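Local coordinates for protein involved in catabolism of external DNA (Legionella pneumophila subsp. pneumophila, PDB 2OO3) that probably methylates the N6 position of adenine 2030 in 23S ribosomal RNA, using S-adenosyl-L-methionine as methyl donor, at residues F105-L110 / P133-K138; L225-L230 / T262-G267. One frame throughout, in Å; residues are numbered along the deposited sequence.

Interaction 1 (F105-L110 / P133-K138); sequences FAINQL and PHFNKK
K137 reaches across to the C-terminal end of helix 102-109, where its ammonium group meets the backbone carbonyls of I107 and L110. Its CB points at the helix. The first torsion (chi1 -37°) sets CG anti to the carbonyl carbon, and CG then lies 3.9 Å from I107 CG2 and close to I107 O. CD moves on to L110 O, 3.6 Å away, and CE sits near both oxygens. The chain is bent at chi2 and again at chi4, the last bend carrying NZ to the helix end. The bond from K137 NZ to I107 O is weak, at 3.3 Å. The modelled 2.4 Å between K137 NZ and L110 O is shorter than a hydrogen bond normally is, so the exact position of the ammonium is doubtful. A positive charge here would be expected to suit the partly negative C-terminal end of the helix.

Next to the lysine chain, I107 makes the apolar contact with the loop. Its CG2, anti to the backbone N (the CG1 torsion is -72°), comes within 3.4 Å of F135 CD2, the two side chains running obliquely to each other. I107 CD1 rests against the backbone oxygen P133 O at 3.3 Å. P133 CB lies over one face of the F135 ring, toward its rim. N108 ND2 comes only loosely to F135 CE2, while its OD1 is hydrogen-bonded to Q89.

The loop gets its shape from a type II' beta turn, H134 to K137, closed by K137 N to H134 O at 2.8 Å. It leads into strand 139-142, the edge strand beside 115-119, and so the contact ties helix and loop together beside the 139-142 edge of the Rossmann-like methyltransferase sheet.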
loop_
_atom_site.group_PDB
_atom_site.type_symbol
_atom_site.label_atom_id
_atom_site.label_comp_id
_atom_site.label_asym_id
_atom_site.label_seq_id
_atom_site.Cartn_x
_atom_site.Cartn_y
_atom_site.Cartn_z
ATOM N N PHE A 105 9.461 -2.449 -2.972
ATOM C CA PHE A 105 9.666 -1.735 -1.696
ATOM C C PHE A 105 9.924 -2.693 -0.520
ATOM O O PHE A 105 10.861 -2.479 0.298
ATOM C CB PHE A 105 8.466 -0.805 -1.402
ATOM C CG PHE A 105 8.355 0.367 -2.365
ATOM C CD1 PHE A 105 9.193 1.490 -2.225
ATOM C CD2 PHE A 105 7.419 0.358 -3.383
ATOM C CE1 PHE A 105 9.089 2.584 -3.120
ATOM C CE2 PHE A 105 7.299 1.457 -4.278
ATOM C CZ PHE A 105 8.145 2.551 -4.143
ATOM N N ALA A 106 9.101 -3.732 -0.393
ATOM C CA ALA A 106 9.210 -4.630 0.767
ATOM C C ALA A 106 10.560 -5.370 0.824
ATOM O O ALA A 106 11.194 -5.507 1.877
ATOM C CB ALA A 106 8.017 -5.612 0.798
ATOM N N ILE A 107 11.011 -5.837 -0.331
ATOM C CA ILE A 107 12.274 -6.536 -0.413
ATOM C C ILE A 107 13.410 -5.601 -0.021
ATOM O O ILE A 107 14.388 -6.023 0.577
ATOM C CB ILE A 107 12.466 -7.142 -1.837
ATOM C CG1 ILE A 107 11.524 -8.335 -2.024
ATOM C CG2 ILE A 107 13.863 -7.646 -1.997
ATOM C CD1 ILE A 107 11.358 -8.836 -3.532
ATOM N N ASN A 108 13.266 -4.314 -0.311
ATOM C CA ASN A 108 14.301 -3.369 0.091
ATOM C C ASN A 108 14.366 -3.096 1.581
ATOM O O ASN A 108 15.459 -3.023 2.138
ATOM C CB ASN A 108 14.211 -2.050 -0.694
ATOM C CG ASN A 108 15.068 -2.081 -1.930
ATOM O OD1 ASN A 108 16.283 -1.821 -1.871
ATOM N ND2 ASN A 108 14.470 -2.476 -3.047
ATOM N N GLN A 109 13.223 -2.954 2.236
ATOM C CA GLN A 109 13.216 -2.622 3.651
ATOM C C GLN A 109 13.219 -3.785 4.660
ATOM O O GLN A 109 13.595 -3.604 5.839
ATOM C CB GLN A 109 12.013 -1.743 3.919
ATOM C CG GLN A 109 12.312 -0.257 3.693
ATOM C CD GLN A 109 11.078 0.542 3.929
ATOM O OE1 GLN A 109 10.146 0.458 3.149
ATOM N NE2 GLN A 109 11.020 1.245 5.044
ATOM N N LEU A 110 12.767 -4.949 4.226
ATOM C CA LEU A 110 12.710 -6.106 5.108
ATOM C C LEU A 110 14.086 -6.732 5.299
ATOM O O LEU A 110 15.045 -6.316 4.638
ATOM C CB LEU A 110 11.668 -7.125 4.611
ATOM C CG LEU A 110 10.219 -6.642 4.842
ATOM C CD1 LEU A 110 9.226 -7.629 4.239
ATOM C CD2 LEU A 110 9.928 -6.493 6.307
ATOM N N PRO A 133 14.346 -9.333 -8.080
ATOM C CA PRO A 133 15.505 -9.740 -7.273
ATOM C C PRO A 133 15.062 -10.003 -5.818
ATOM O O PRO A 133 14.128 -9.334 -5.325
ATOM C CB PRO A 133 16.449 -8.503 -7.320
ATOM C CG PRO A 133 15.562 -7.333 -7.647
ATOM C CD PRO A 133 14.465 -7.931 -8.548
ATOM N N HIS A 134 15.705 -10.960 -5.154
ATOM C CA HIS A 134 15.413 -11.247 -3.743
ATOM C C HIS A 134 16.490 -10.677 -2.848
ATOM O O HIS A 134 16.297 -10.593 -1.648
ATOM C CB HIS A 134 15.282 -12.769 -3.481
ATOM C CG HIS A 134 14.146 -13.407 -4.228
ATOM N ND1 HIS A 134 13.947 -14.775 -4.278
ATOM C CD2 HIS A 134 13.161 -12.852 -4.978
ATOM C CE1 HIS A 134 12.862 -15.026 -4.996
ATOM N NE2 HIS A 134 12.382 -13.878 -5.449
ATOM N N PHE A 135 17.614 -10.267 -3.423
ATOM C CA PHE A 135 18.798 -9.916 -2.599
ATOM C C PHE A 135 19.060 -11.060 -1.606
ATOM O O PHE A 135 19.054 -12.225 -2.006
ATOM C CB PHE A 135 18.591 -8.570 -1.912
ATOM C CG PHE A 135 18.230 -7.457 -2.863
ATOM C CD1 PHE A 135 19.059 -7.127 -3.924
ATOM C CD2 PHE A 135 17.051 -6.778 -2.729
ATOM C CE1 PHE A 135 18.688 -6.111 -4.838
ATOM C CE2 PHE A 135 16.698 -5.757 -3.624
ATOM C CZ PHE A 135 17.502 -5.441 -4.672
ATOM N N ASN A 136 19.245 -10.751 -0.323
ATOM C CA ASN A 136 19.352 -11.806 0.686
ATOM C C ASN A 136 18.044 -12.044 1.452
ATOM O O ASN A 136 18.073 -12.576 2.577
ATOM C CB ASN A 136 20.513 -11.517 1.670
ATOM C CG ASN A 136 20.248 -10.286 2.541
ATOM O OD1 ASN A 136 19.516 -9.376 2.135
ATOM N ND2 ASN A 136 20.868 -10.241 3.728
ATOM N N LYS A 137 16.900 -11.685 0.862
ATOM C CA LYS A 137 15.610 -11.912 1.558
ATOM C C LYS A 137 15.001 -13.217 1.143
ATOM O O LYS A 137 15.425 -13.864 0.162
ATOM C CB LYS A 137 14.578 -10.800 1.304
ATOM C CG LYS A 137 15.129 -9.409 1.222
ATOM C CD LYS A 137 15.960 -8.985 2.458
ATOM C CE LYS A 137 16.848 -7.828 2.012
ATOM N NZ LYS A 137 16.692 -6.676 2.873
ATOM N N LYS A 138 13.980 -13.590 1.886
ATOM C CA LYS A 138 13.341 -14.884 1.773
ATOM C C LYS A 138 11.961 -14.607 1.128
ATOM O O LYS A 138 11.032 -14.141 1.790
ATOM C CB LYS A 138 13.228 -15.443 3.200
ATOM C CG LYS A 138 12.784 -16.852 3.361
ATOM C CD LYS A 138 13.224 -17.422 4.791
ATOM C CE LYS A 138 12.557 -16.719 5.993
ATOM N NZ LYS A 138 13.213 -16.974 7.347
#

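Interaction 2 (L225-L230 / T262-G267); sequences LHLNPL and TYFNPG
The F264 ring receives L225 at its edge: L225 CD2 lies near the ring plane, 3.9 Å from CD2 of the phenylalanine and about as far from its CE2, and the two side chains cross at about a right angle. L227 comes in obliquely and touches F264 at its CB rather than on the ring, with L227 CD2 3.6 Å from F264 CB. F14 of helix 14-30 touches all three side chains, and V69 of helix 66-71 also packs on F264, so this apolar part is closed in by neighbouring helices.

The second flat group is the N265 amide. ND2 donates to L227 O at 2.8 Å, with an N-H...O angle of 166° and the oxygen only 9° out of the amide plane; the amide nitrogen is reached almost in line with the carbonyl bond. A chi1 of -157° sets CG anti to the N265 backbone N, on the side facing L227.

The strand that L225 and H226 end, 220-226, lies in the class I methyltransferase sheet between antiparallel 237-243 and the added edge strand 270-275. Segment 262-267 follows on from helix 249-263, and the chain turns here on its way to strand 270-275.

Beyond L227, a water accepts from N265 ND2 at 2.7 Å and donates to N228 O at 2.8 Å, giving the amide nitrogen two partners. N228 and N265 both take left-handed backbone angles, and each is followed by a proline. N228 ND2 is tied in turn to S268 O and S270 OG.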
loop_
_atom_site.group_PDB
_atom_site.type_symbol
_atom_site.label_atom_id
_atom_site.label_comp_id
_atom_site.label_asym_id
_atom_site.label_seq_id
_atom_site.Cartn_x
_atom_site.Cartn_y
_atom_site.Cartn_z
ATOM N N LEU A 225 -6.902 10.746 0.628
ATOM C CA LEU A 225 -6.315 11.827 -0.145
ATOM C C LEU A 225 -7.293 12.068 -1.282
ATOM O O LEU A 225 -7.633 11.146 -2.014
ATOM C CB LEU A 225 -4.949 11.365 -0.690
ATOM C CG LEU A 225 -4.130 12.289 -1.589
ATOM C CD1 LEU A 225 -3.720 13.558 -0.866
ATOM C CD2 LEU A 225 -2.878 11.572 -2.108
ATOM N N HIS A 226 -7.740 13.303 -1.433
ATOM C CA HIS A 226 -8.761 13.625 -2.391
ATOM C C HIS A 226 -8.238 14.711 -3.325
ATOM O O HIS A 226 -7.774 15.779 -2.881
ATOM C CB HIS A 226 -10.026 14.070 -1.671
ATOM C CG HIS A 226 -10.665 12.990 -0.864
ATOM N ND1 HIS A 226 -11.257 11.883 -1.438
ATOM C CD2 HIS A 226 -10.817 12.846 0.471
ATOM C CE1 HIS A 226 -11.733 11.099 -0.487
ATOM N NE2 HIS A 226 -11.477 11.660 0.680
ATOM N N LEU A 227 -8.301 14.426 -4.625
ATOM C CA LEU A 227 -7.837 15.383 -5.603
ATOM C C LEU A 227 -8.803 16.569 -5.806
ATOM O O LEU A 227 -8.376 17.640 -6.224
ATOM C CB LEU A 227 -7.592 14.688 -6.940
ATOM C CG LEU A 227 -6.511 13.627 -6.998
ATOM C CD1 LEU A 227 -6.511 13.024 -8.415
ATOM C CD2 LEU A 227 -5.151 14.214 -6.650
ATOM N N ASN A 228 -10.081 16.346 -5.535
ATOM C CA ASN A 228 -11.155 17.332 -5.715
ATOM C C ASN A 228 -11.177 18.007 -7.074
ATOM O O ASN A 228 -11.189 19.249 -7.143
ATOM C CB ASN A 228 -11.179 18.348 -4.572
ATOM C CG ASN A 228 -11.253 17.670 -3.212
ATOM O OD1 ASN A 228 -12.080 16.797 -2.999
ATOM N ND2 ASN A 228 -10.389 18.063 -2.304
ATOM N N PRO A 229 -11.230 17.193 -8.156
ATOM C CA PRO A 229 -11.291 17.759 -9.498
ATOM C C PRO A 229 -12.717 18.313 -9.628
ATOM O O PRO A 229 -13.550 18.042 -8.757
ATOM C CB PRO A 229 -11.086 16.548 -10.401
ATOM C CG PRO A 229 -11.598 15.381 -9.625
ATOM C CD PRO A 229 -11.392 15.717 -8.175
ATOM N N LEU A 230 -13.008 19.119 -10.640
ATOM C CA LEU A 230 -14.373 19.684 -10.666
ATOM C C LEU A 230 -15.382 18.745 -11.311
ATOM O O LEU A 230 -16.594 18.960 -11.182
ATOM C CB LEU A 230 -14.410 21.087 -11.272
ATOM C CG LEU A 230 -13.450 22.104 -10.633
ATOM C CD1 LEU A 230 -13.673 23.480 -11.226
ATOM C CD2 LEU A 230 -13.560 22.144 -9.114
ATOM N N THR A 262 0.357 19.491 -1.558
ATOM C CA THR A 262 1.067 20.596 -2.217
ATOM C C THR A 262 1.522 20.222 -3.645
ATOM O O THR A 262 1.826 21.101 -4.434
ATOM C CB THR A 262 2.281 21.131 -1.409
ATOM O OG1 THR A 262 3.368 20.194 -1.442
ATOM C CG2 THR A 262 1.897 21.429 0.049
ATOM N N TYR A 263 1.572 18.925 -3.962
ATOM C CA TYR A 263 1.936 18.454 -5.306
ATOM C C TYR A 263 0.723 18.081 -6.156
ATOM O O TYR A 263 0.723 18.285 -7.356
ATOM C CB TYR A 263 2.921 17.265 -5.231
ATOM C CG TYR A 263 4.264 17.637 -4.633
ATOM C CD1 TYR A 263 5.252 18.239 -5.415
ATOM C CD2 TYR A 263 4.540 17.402 -3.287
ATOM C CE1 TYR A 263 6.474 18.604 -4.871
ATOM C CE2 TYR A 263 5.768 17.774 -2.720
ATOM C CZ TYR A 263 6.728 18.359 -3.514
ATOM O OH TYR A 263 7.958 18.706 -2.968
ATOM N N PHE A 264 -0.315 17.539 -5.547
ATOM C CA PHE A 264 -1.460 17.058 -6.321
ATOM C C PHE A 264 -2.600 18.088 -6.270
ATOM O O PHE A 264 -3.167 18.319 -5.197
ATOM C CB PHE A 264 -1.943 15.716 -5.780
ATOM C CG PHE A 264 -0.848 14.639 -5.683
ATOM C CD1 PHE A 264 0.159 14.542 -6.635
ATOM C CD2 PHE A 264 -0.886 13.688 -4.664
ATOM C CE1 PHE A 264 1.141 13.541 -6.544
ATOM C CE2 PHE A 264 0.096 12.700 -4.554
ATOM C CZ PHE A 264 1.119 12.637 -5.516
ATOM N N ASN A 265 -2.942 18.681 -7.417
ATOM C CA ASN A 265 -3.988 19.745 -7.489
ATOM C C ASN A 265 -3.848 20.781 -6.357
ATOM O O ASN A 265 -4.773 20.978 -5.580
ATOM C CB ASN A 265 -5.404 19.133 -7.467
ATOM C CG ASN A 265 -6.470 20.065 -8.092
ATOM O OD1 ASN A 265 -6.138 21.090 -8.699
ATOM N ND2 ASN A 265 -7.742 19.702 -7.942
ATOM N N PRO A 266 -2.678 21.428 -6.232
ATOM C CA PRO A 266 -2.544 22.242 -5.030
ATOM C C PRO A 266 -3.562 23.361 -4.994
ATOM O O PRO A 266 -3.987 23.860 -6.040
ATOM C CB PRO A 266 -1.127 22.794 -5.117
ATOM C CG PRO A 266 -0.751 22.677 -6.534
ATOM C CD PRO A 266 -1.475 21.474 -7.068
ATOM N N GLY A 267 -3.980 23.706 -3.790
ATOM C CA GLY A 267 -5.027 24.691 -3.619
ATOM C C GLY A 267 -6.402 24.060 -3.587
ATOM O O GLY A 267 -7.331 24.651 -3.016
HETATM O O HOH W 1 -9.900 21.038 -8.944
#

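How the interactions relate
Both interactions pin a chain segment next to the same central sheet, but at opposite sides of the molecule's centre: their own centres lie 33 Å apart and their nearest atoms about 12 Å. Interaction 1 belongs to the 139-142 edge, interaction 2 to the region of the other edge, 270-275. Both are partly buried. In the first, buried I107 and L110 meet a loop with exposed F135 and P133; in the second, L225 and F264 are buried and N265 is partly exposed. Backbone carbonyls accept in each, but the donor is a charged lysine in interaction 1 and a neutral amide in interaction 2, where a water extends the link. Their segments lie on different elements, while helix 14-30 contacts both.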